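Local structure of Uly1 (Catenovulum maritimum, 7DRQ) at residues A27-Y32 against F98-V104; K54-N58 against I115-E120. The protein probably depolymerises the marine algal polysaccharide ulvan as a calcium-binding ulvan lyase of polysaccharide lyase family 24. The contacts are given in a common frame with arbitrary orientation. Numbering follows the deposited sequence.

Interaction 1. Residues A27-Y32 against F98-V104; sequences ARTQAY and FEGRWWV
Residues 27-29 end a short helix, and from Gln30 (phi/psi -81/139) the chain runs extended to Tyr32. Facing it, 98-104 folds as two successive beta turns, type I' from Phe98 to Arg101 and type I from Arg101 to Val104, with Gly100 at phi/psi 92/-16. CA atoms lie 6.3 Å apart for Ala27 and Val104, and 6.6 Å for Tyr32 and Trp103. With no strand pairing between them, the two segments are tied by an arginine that binds a main-chain carbonyl: Arg101 NH2 donates to Arg28 O at 2.8 Å and Arg101 NE weakly to the same oxygen at 2.9 Å, while Arg101 NH1 donates to Glu99 O at 2.9 Å. The exposed Arg28 adds a salt bridge, Arg28 NH1 to Glu99 OE1 at 2.8 Å. Ala27 CB sits over the Phe98 ring and meets Val104 CG1 at 3.8 Å. Tyr32 (chi1 t) forms an aromatic cluster with Trp102 and Trp103 (both chi1 p); Tyr32 CB lies 3.6 Å from the centroid of the six-membered ring of Trp103. One water bridges Ala27 O, Gln30 O and Trp103 NE1. The contact thus fastens helix 24-29 to the connection between strands 93-94 and 104-105.

Interaction 2. Residues K54-N58 against I115-E120; sequences KVYKN and ISPKDE
In what is, by family, probably a beta-propeller, a single tyrosine carries most of a contact between a sheet edge and a turn. Strand 53-56, an outermost strand of its sheet, ends at Tyr56, and Lys57 then turns at phi/psi 50/-121. In the partner segment, Ile115 closes strand 111-115 and residues 116-120 make the turn leading to strand 122-126. Tyr56 and Ile115 have the nearest CA atoms, 6.9 Å apart. Apolar contact comes first: Tyr56 (chi1 167°, chi2 72°) reaches across, and Ile115 CG2 makes a CH-pi contact over its ring, 4.0 Å from the centroid; Pro117 CA lies 3.8 Å from Tyr56 CE1. Within the turn, Ser116 OG accepts from Lys118 N at 3.1 Å, an ST turn, and Glu120 N bonds weakly to Ser116 O at 2.9 Å. Glu120, with positive phi (59/25), sends its carboxylate to the tyrosine and to Ser159. The polar link across the interface is the hydrogen bond from Tyr56 OH to Glu120 OE2, 2.6 Å long.

How the interactions relate
The pair illustrates how one fold joins its parts differently according to place. Interaction 1 lies farther out, its centre about 24 Å from that of the chain against about 19 Å for interaction 2, yet both are only partly buried. Interaction 1 buries 556 Å², interaction 2 262 Å² (both sides summed). The first spreads its chemistry over a salt bridge, hydrogen bonds to a main-chain carbonyl, a water and aromatic rings; the second concentrates on one tyrosine. They share no element: interaction 1 joins a helix end to paired turns, interaction 2 a strand end to the turn after another strand. Their segments alternate along the chain, but nearest atoms remain about 24 Å apart. The side chain of Trp102 is about 12 Å from that of Lys185, a calcium ligand; interaction 2 is remote from the calcium sites.

Interaction 1. Residues A27-Y32 against F98-V104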
ATOM      1  N   ALA A  27       2.478  -9.545 -21.972  1.00 20.58           N
ATOM      2  CA  ALA A  27       2.379 -10.354 -20.761  1.00 21.01           C
ATOM      3  C   ALA A  27       1.230 -11.344 -20.859  1.00 19.80           C
ATOM      4  O   ALA A  27       1.331 -12.479 -20.381  1.00 20.33           O
ATOM      5  CB  ALA A  27       2.204  -9.450 -19.543  1.00 20.04           C
ATOM      6  N   ARG A  28       0.134 -10.938 -21.494  1.00 18.38           N
ATOM      7  CA  ARG A  28      -1.028 -11.808 -21.550  1.00 18.73           C
ATOM      8  C   ARG A  28      -0.851 -12.928 -22.566  1.00 20.05           C
ATOM      9  O   ARG A  28      -1.301 -14.057 -22.337  1.00 21.37           O
ATOM     10  CB  ARG A  28      -2.268 -10.986 -21.880  1.00 23.83           C
ATOM     11  CG  ARG A  28      -3.534 -11.732 -21.652  1.00 25.49           C
ATOM     12  CD  ARG A  28      -4.497 -10.859 -20.894  1.00 30.73           C
ATOM     13  NE  ARG A  28      -4.669  -9.570 -21.535  1.00 31.41           N
ATOM     14  CZ  ARG A  28      -4.988  -8.449 -20.899  1.00 33.59           C
ATOM     15  NH1 ARG A  28      -5.154  -8.446 -19.591  1.00 26.63           N
ATOM     16  NH2 ARG A  28      -5.145  -7.324 -21.584  1.00 29.71           N
ATOM     17  N   THR A  29      -0.193 -12.646 -23.684  1.00 16.85           N
ATOM     18  CA  THR A  29      -0.222 -13.580 -24.797  1.00 18.31           C
ATOM     19  C   THR A  29       1.012 -14.467 -24.906  1.00 19.08           C
ATOM     20  O   THR A  29       0.905 -15.565 -25.463  1.00 16.38           O
ATOM     21  CB  THR A  29      -0.432 -12.815 -26.119  1.00 21.69           C
ATOM     22  OG1 THR A  29      -0.950 -13.711 -27.110  1.00 29.54           O
ATOM     23  CG2 THR A  29       0.863 -12.193 -26.613  1.00 20.72           C
ATOM     24  N   GLN A  30       2.162 -14.055 -24.376  1.00 17.21           N
ATOM     25  CA  GLN A  30       3.400 -14.782 -24.633  1.00 18.54           C
ATOM     26  C   GLN A  30       3.510 -16.004 -23.729  1.00 16.71           C
ATOM     27  O   GLN A  30       3.175 -15.952 -22.543  1.00 19.09           O
ATOM     28  CB  GLN A  30       4.613 -13.863 -24.440  1.00 19.68           C
ATOM     29  CG  GLN A  30       5.993 -14.573 -24.431  1.00 15.72           C
ATOM     30  CD  GLN A  30       6.443 -15.082 -25.804  1.00 23.80           C
ATOM     31  OE1 GLN A  30       6.175 -14.455 -26.833  1.00 23.25           O
ATOM     32  NE2 GLN A  30       7.154 -16.221 -25.820  1.00 20.48           N
ATOM     33  N   ALA A  31       3.979 -17.111 -24.300  1.00 15.87           N
ATOM     34  CA  ALA A  31       4.188 -18.332 -23.536  1.00 17.65           C
ATOM     35  C   ALA A  31       5.509 -18.300 -22.761  1.00 15.54           C
ATOM     36  O   ALA A  31       6.468 -17.600 -23.108  1.00 14.20           O
ATOM     37  CB  ALA A  31       4.176 -19.559 -24.451  1.00 17.48           C
ATOM     38  N   TYR A  32       5.551 -19.111 -21.707  1.00 13.83           N
ATOM     39  CA  TYR A  32       6.772 -19.303 -20.937  1.00 15.41           C
ATOM     40  C   TYR A  32       7.898 -19.862 -21.806  1.00 16.03           C
ATOM     41  O   TYR A  32       7.662 -20.661 -22.714  1.00 17.50           O
ATOM     42  CB  TYR A  32       6.463 -20.257 -19.789  1.00 13.45           C
ATOM     43  CG  TYR A  32       7.647 -20.687 -18.969  1.00 16.50           C
ATOM     44  CD1 TYR A  32       8.358 -19.767 -18.205  1.00 19.64           C
ATOM     45  CD2 TYR A  32       8.030 -22.027 -18.925  1.00 17.84           C
ATOM     46  CE1 TYR A  32       9.440 -20.166 -17.436  1.00 19.15           C
ATOM     47  CE2 TYR A  32       9.108 -22.434 -18.157  1.00 19.34           C
ATOM     48  CZ  TYR A  32       9.806 -21.499 -17.417  1.00 21.99           C
ATOM     49  OH  TYR A  32      10.873 -21.904 -16.650  1.00 23.49           O
ATOM     50  N   PHE A  98       1.342 -12.148 -13.844  1.00 14.06           N
ATOM     51  CA  PHE A  98       0.328 -11.368 -14.540  1.00 14.18           C
ATOM     52  C   PHE A  98      -0.794 -12.297 -14.989  1.00 14.13           C
ATOM     53  O   PHE A  98      -0.613 -13.090 -15.918  1.00 14.28           O
ATOM     54  CB  PHE A  98       0.922 -10.629 -15.736  1.00 15.06           C
ATOM     55  CG  PHE A  98      -0.052  -9.673 -16.375  1.00 15.16           C
ATOM     56  CD1 PHE A  98      -0.180  -8.377 -15.892  1.00 17.24           C
ATOM     57  CD2 PHE A  98      -0.861 -10.077 -17.427  1.00 19.52           C
ATOM     58  CE1 PHE A  98      -1.084  -7.489 -16.462  1.00 19.36           C
ATOM     59  CE2 PHE A  98      -1.779  -9.196 -18.001  1.00 18.23           C
ATOM     60  CZ  PHE A  98      -1.891  -7.904 -17.518  1.00 19.79           C
ATOM     61  N   GLU A  99      -1.947 -12.197 -14.325  1.00 12.97           N
ATOM     62  CA  GLU A  99      -3.142 -12.977 -14.658  1.00 14.25           C
ATOM     63  C   GLU A  99      -2.814 -14.454 -14.866  1.00 16.81           C
ATOM     64  O   GLU A  99      -3.217 -15.078 -15.851  1.00 16.56           O
ATOM     65  CB  GLU A  99      -3.846 -12.382 -15.888  1.00 15.08           C
ATOM     66  CG  GLU A  99      -4.346 -10.944 -15.651  1.00 16.84           C
ATOM     67  CD  GLU A  99      -4.893 -10.274 -16.904  1.00 22.13           C
ATOM     68  OE1 GLU A  99      -5.230  -9.074 -16.843  1.00 20.00           O
ATOM     69  OE2 GLU A  99      -4.963 -10.942 -17.949  1.00 20.80           O
ATOM     70  N   GLY A 100      -2.055 -15.018 -13.927  1.00 14.78           N
ATOM     71  CA  GLY A 100      -1.719 -16.424 -13.953  1.00 16.29           C
ATOM     72  C   GLY A 100      -0.427 -16.757 -14.667  1.00 14.51           C
ATOM     73  O   GLY A 100       0.094 -17.867 -14.490  1.00 14.63           O
ATOM     74  N   ARG A 101       0.106 -15.830 -15.472  1.00 13.65           N
ATOM     75  CA  ARG A 101       1.363 -16.030 -16.190  1.00 12.98           C
ATOM     76  C   ARG A 101       2.477 -15.738 -15.207  1.00 13.91           C
ATOM     77  O   ARG A 101       2.974 -14.615 -15.111  1.00 15.02           O
ATOM     78  CB  ARG A 101       1.446 -15.132 -17.417  1.00 16.35           C
ATOM     79  CG  ARG A 101       0.561 -15.592 -18.569  1.00 17.00           C
ATOM     80  CD  ARG A 101      -0.910 -15.223 -18.360  1.00 16.73           C
ATOM     81  NE  ARG A 101      -1.629 -15.177 -19.635  1.00 17.24           N
ATOM     82  CZ  ARG A 101      -2.947 -15.025 -19.750  1.00 25.98           C
ATOM     83  NH1 ARG A 101      -3.700 -14.894 -18.665  1.00 21.22           N
ATOM     84  NH2 ARG A 101      -3.516 -14.986 -20.954  1.00 21.89           N
ATOM     85  N   TRP A 102       2.878 -16.779 -14.473  1.00 15.82           N
ATOM     86  CA  TRP A 102       3.711 -16.597 -13.295  1.00 15.62           C
ATOM     87  C   TRP A 102       5.134 -16.186 -13.642  1.00 15.13           C
ATOM     88  O   TRP A 102       5.859 -15.732 -12.754  1.00 16.21           O
ATOM     89  CB  TRP A 102       3.720 -17.881 -12.461  1.00 15.34           C
ATOM     90  CG  TRP A 102       4.010 -19.117 -13.264  1.00 15.44           C
ATOM     91  CD1 TRP A 102       3.097 -19.993 -13.776  1.00 13.67           C
ATOM     92  CD2 TRP A 102       5.303 -19.609 -13.654  1.00 13.07           C
ATOM     93  NE1 TRP A 102       3.739 -21.000 -14.460  1.00 16.77           N
ATOM     94  CE2 TRP A 102       5.092 -20.788 -14.401  1.00 17.08           C
ATOM     95  CE3 TRP A 102       6.616 -19.170 -13.443  1.00 13.15           C
ATOM     96  CZ2 TRP A 102       6.147 -21.534 -14.937  1.00 19.29           C
ATOM     97  CZ3 TRP A 102       7.662 -19.910 -13.980  1.00 18.39           C
ATOM     98  CH2 TRP A 102       7.416 -21.080 -14.719  1.00 17.80           C
ATOM     99  N   TRP A 103       5.544 -16.330 -14.903  1.00 14.86           N
ATOM    100  CA  TRP A 103       6.859 -15.870 -15.350  1.00 13.94           C
ATOM    101  C   TRP A 103       6.875 -14.385 -15.712  1.00 14.25           C
ATOM    102  O   TRP A 103       7.920 -13.878 -16.138  1.00 14.74           O
ATOM    103  CB  TRP A 103       7.325 -16.710 -16.549  1.00 14.14           C
ATOM    104  CG  TRP A 103       6.321 -16.648 -17.662  1.00 13.42           C
ATOM    105  CD1 TRP A 103       6.294 -15.751 -18.681  1.00 16.52           C
ATOM    106  CD2 TRP A 103       5.161 -17.480 -17.825  1.00 16.50           C
ATOM    107  NE1 TRP A 103       5.205 -15.978 -19.488  1.00 16.18           N
ATOM    108  CE2 TRP A 103       4.489 -17.032 -18.983  1.00 15.05           C
ATOM    109  CE3 TRP A 103       4.632 -18.563 -17.112  1.00 15.15           C
ATOM    110  CZ2 TRP A 103       3.313 -17.626 -19.448  1.00 17.29           C
ATOM    111  CZ3 TRP A 103       3.454 -19.155 -17.577  1.00 15.49           C
ATOM    112  CH2 TRP A 103       2.812 -18.682 -18.735  1.00 15.90           C
ATOM    113  N   VAL A 104       5.758 -13.674 -15.567  1.00 13.93           N
ATOM    114  CA  VAL A 104       5.732 -12.221 -15.707  1.00 12.93           C
ATOM    115  C   VAL A 104       5.407 -11.630 -14.344  1.00 13.97           C
ATOM    116  O   VAL A 104       4.270 -11.739 -13.867  1.00 14.69           O
ATOM    117  CB  VAL A 104       4.724 -11.748 -16.764  1.00 14.87           C
ATOM    118  CG1 VAL A 104       4.765 -10.223 -16.849  1.00 15.93           C
ATOM    119  CG2 VAL A 104       5.040 -12.367 -18.113  1.00 14.62           C
TER
HETATM  120  O   HOH W   1       3.813 -13.771 -20.950  1.00 17.18           O

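Interaction 2. Residues K54-N58 against I115-E120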
ATOM      1  N   LYS A  54       4.849  -4.688   9.650  1.00 11.38           N
ATOM      2  CA  LYS A  54       4.098  -4.191  10.795  1.00 11.71           C
ATOM      3  C   LYS A  54       4.885  -4.480  12.062  1.00 14.76           C
ATOM      4  O   LYS A  54       5.689  -5.417  12.111  1.00 12.14           O
ATOM      5  CB  LYS A  54       2.711  -4.841  10.921  1.00 13.06           C
ATOM      6  CG  LYS A  54       1.745  -4.495   9.802  1.00 10.63           C
ATOM      7  CD  LYS A  54       1.436  -3.008   9.808  1.00 11.78           C
ATOM      8  CE  LYS A  54       0.904  -2.584   8.444  1.00 11.39           C
ATOM      9  NZ  LYS A  54      -0.372  -3.336   8.113  1.00 10.79           N
ATOM     10  N   VAL A  55       4.640  -3.673  13.088  1.00 10.51           N
ATOM     11  CA  VAL A  55       5.245  -3.860  14.403  1.00 12.30           C
ATOM     12  C   VAL A  55       4.136  -4.022  15.427  1.00 15.82           C
ATOM     13  O   VAL A  55       3.205  -3.209  15.479  1.00 17.48           O
ATOM     14  CB  VAL A  55       6.181  -2.695  14.775  1.00 13.92           C
ATOM     15  CG1 VAL A  55       6.861  -2.974  16.120  1.00 13.91           C
ATOM     16  CG2 VAL A  55       7.245  -2.530  13.703  1.00 13.17           C
ATOM     17  N   TYR A  56       4.230  -5.084  16.226  1.00 13.67           N
ATOM     18  CA  TYR A  56       3.282  -5.371  17.299  1.00 12.28           C
ATOM     19  C   TYR A  56       4.083  -5.779  18.525  1.00 15.54           C
ATOM     20  O   TYR A  56       4.778  -6.801  18.492  1.00 12.29           O
ATOM     21  CB  TYR A  56       2.304  -6.487  16.910  1.00 14.45           C
ATOM     22  CG  TYR A  56       1.534  -7.014  18.099  1.00 17.03           C
ATOM     23  CD1 TYR A  56       0.543  -6.247  18.700  1.00 16.98           C
ATOM     24  CD2 TYR A  56       1.810  -8.267  18.639  1.00 15.27           C
ATOM     25  CE1 TYR A  56      -0.154  -6.716  19.804  1.00 16.75           C
ATOM     26  CE2 TYR A  56       1.120  -8.741  19.729  1.00 16.34           C
ATOM     27  CZ  TYR A  56       0.139  -7.963  20.311  1.00 18.36           C
ATOM     28  OH  TYR A  56      -0.543  -8.435  21.405  1.00 20.28           O
ATOM     29  N   LYS A  57       3.988  -4.985  19.595  1.00 13.16           N
ATOM     30  CA  LYS A  57       4.816  -5.184  20.781  1.00 14.79           C
ATOM     31  C   LYS A  57       6.281  -5.319  20.370  1.00 15.52           C
ATOM     32  O   LYS A  57       6.831  -4.414  19.729  1.00 13.06           O
ATOM     33  CB  LYS A  57       4.333  -6.406  21.573  1.00 16.31           C
ATOM     34  CG  LYS A  57       2.915  -6.243  22.112  1.00 19.41           C
ATOM     35  CD  LYS A  57       2.514  -7.390  23.024  1.00 24.15           C
ATOM     36  CE  LYS A  57       1.274  -7.035  23.838  1.00 30.80           C
ATOM     37  NZ  LYS A  57       1.325  -5.627  24.334  1.00 34.60           N
ATOM     38  N   ASN A  58       6.909  -6.449  20.691  1.00 16.40           N
ATOM     39  CA  ASN A  58       8.322  -6.663  20.389  1.00 12.64           C
ATOM     40  C   ASN A  58       8.554  -7.476  19.118  1.00 15.50           C
ATOM     41  O   ASN A  58       9.627  -8.070  18.953  1.00 17.25           O
ATOM     42  CB  ASN A  58       9.018  -7.338  21.577  1.00 14.98           C
ATOM     43  CG  ASN A  58       8.339  -8.628  21.998  1.00 15.10           C
ATOM     44  OD1 ASN A  58       7.259  -8.608  22.585  1.00 18.42           O
ATOM     45  ND2 ASN A  58       8.973  -9.763  21.701  1.00 15.70           N
ATOM     46  N   ILE A 115      -1.514  -7.515  12.314  1.00 10.13           N
ATOM     47  CA  ILE A 115      -1.793  -8.176  13.590  1.00  9.44           C
ATOM     48  C   ILE A 115      -3.003  -7.494  14.222  1.00 13.03           C
ATOM     49  O   ILE A 115      -3.081  -6.262  14.237  1.00 13.42           O
ATOM     50  CB  ILE A 115      -0.574  -8.096  14.529  1.00 11.04           C
ATOM     51  CG1 ILE A 115       0.708  -8.545  13.821  1.00 13.47           C
ATOM     52  CG2 ILE A 115      -0.825  -8.905  15.800  1.00 12.64           C
ATOM     53  CD1 ILE A 115       0.677  -9.966  13.354  1.00 13.19           C
ATOM     54  N   SER A 116      -3.958  -8.284  14.731  1.00 10.17           N
ATOM     55  CA  SER A 116      -4.971  -7.714  15.624  1.00 11.52           C
ATOM     56  C   SER A 116      -4.374  -7.545  17.012  1.00 12.71           C
ATOM     57  O   SER A 116      -3.972  -8.535  17.623  1.00 12.17           O
ATOM     58  CB  SER A 116      -6.202  -8.595  15.738  1.00  9.70           C
ATOM     59  OG  SER A 116      -7.044  -8.084  16.785  1.00 11.08           O
ATOM     60  N   PRO A 117      -4.315  -6.331  17.552  1.00 13.36           N
ATOM     61  CA  PRO A 117      -3.820  -6.175  18.926  1.00 18.05           C
ATOM     62  C   PRO A 117      -4.793  -6.712  19.965  1.00 15.64           C
ATOM     63  O   PRO A 117      -4.425  -6.803  21.139  1.00 16.07           O
ATOM     64  CB  PRO A 117      -3.623  -4.656  19.061  1.00 18.81           C
ATOM     65  CG  PRO A 117      -3.711  -4.117  17.649  1.00 20.01           C
ATOM     66  CD  PRO A 117      -4.650  -5.038  16.941  1.00 15.21           C
ATOM     67  N   LYS A 118      -6.010  -7.084  19.560  1.00 15.17           N
ATOM     68  CA  LYS A 118      -6.982  -7.619  20.505  1.00 14.29           C
ATOM     69  C   LYS A 118      -6.766  -9.110  20.742  1.00 15.60           C
ATOM     70  O   LYS A 118      -6.477  -9.527  21.866  1.00 16.25           O
ATOM     71  CB  LYS A 118      -8.400  -7.326  20.016  1.00 15.77           C
ATOM     72  CG  LYS A 118      -8.767  -5.858  20.187  1.00 17.72           C
ATOM     73  CD  LYS A 118     -10.048  -5.507  19.450  1.00 24.01           C
ATOM     74  CE  LYS A 118     -10.594  -4.173  19.917  1.00 26.07           C
ATOM     75  NZ  LYS A 118      -9.792  -3.623  21.043  1.00 32.75           N
ATOM     76  N   ASP A 119      -6.859  -9.931  19.695  1.00 12.11           N
ATOM     77  CA  ASP A 119      -6.735 -11.375  19.878  1.00 11.78           C
ATOM     78  C   ASP A 119      -5.448 -11.950  19.299  1.00 10.44           C
ATOM     79  O   ASP A 119      -5.305 -13.175  19.242  1.00 12.12           O
ATOM     80  CB  ASP A 119      -7.955 -12.105  19.296  1.00 12.84           C
ATOM     81  CG  ASP A 119      -8.088 -11.949  17.784  1.00 14.01           C
ATOM     82  OD1 ASP A 119      -7.208 -11.334  17.139  1.00 11.84           O
ATOM     83  OD2 ASP A 119      -9.088 -12.459  17.239  1.00 12.12           O
ATOM     84  N   GLU A 120      -4.518 -11.097  18.862  1.00 14.77           N
ATOM     85  CA  GLU A 120      -3.207 -11.521  18.355  1.00 10.40           C
ATOM     86  C   GLU A 120      -3.309 -12.457  17.147  1.00 14.27           C
ATOM     87  O   GLU A 120      -2.390 -13.242  16.873  1.00 11.25           O
ATOM     88  CB  GLU A 120      -2.364 -12.162  19.465  1.00 12.86           C
ATOM     89  CG  GLU A 120      -1.861 -11.136  20.469  1.00 15.51           C
ATOM     90  CD  GLU A 120      -0.798 -11.684  21.413  1.00 19.90           C
ATOM     91  OE1 GLU A 120      -0.688 -12.922  21.554  1.00 18.57           O
ATOM     92  OE2 GLU A 120      -0.065 -10.867  22.009  1.00 21.55           O
TER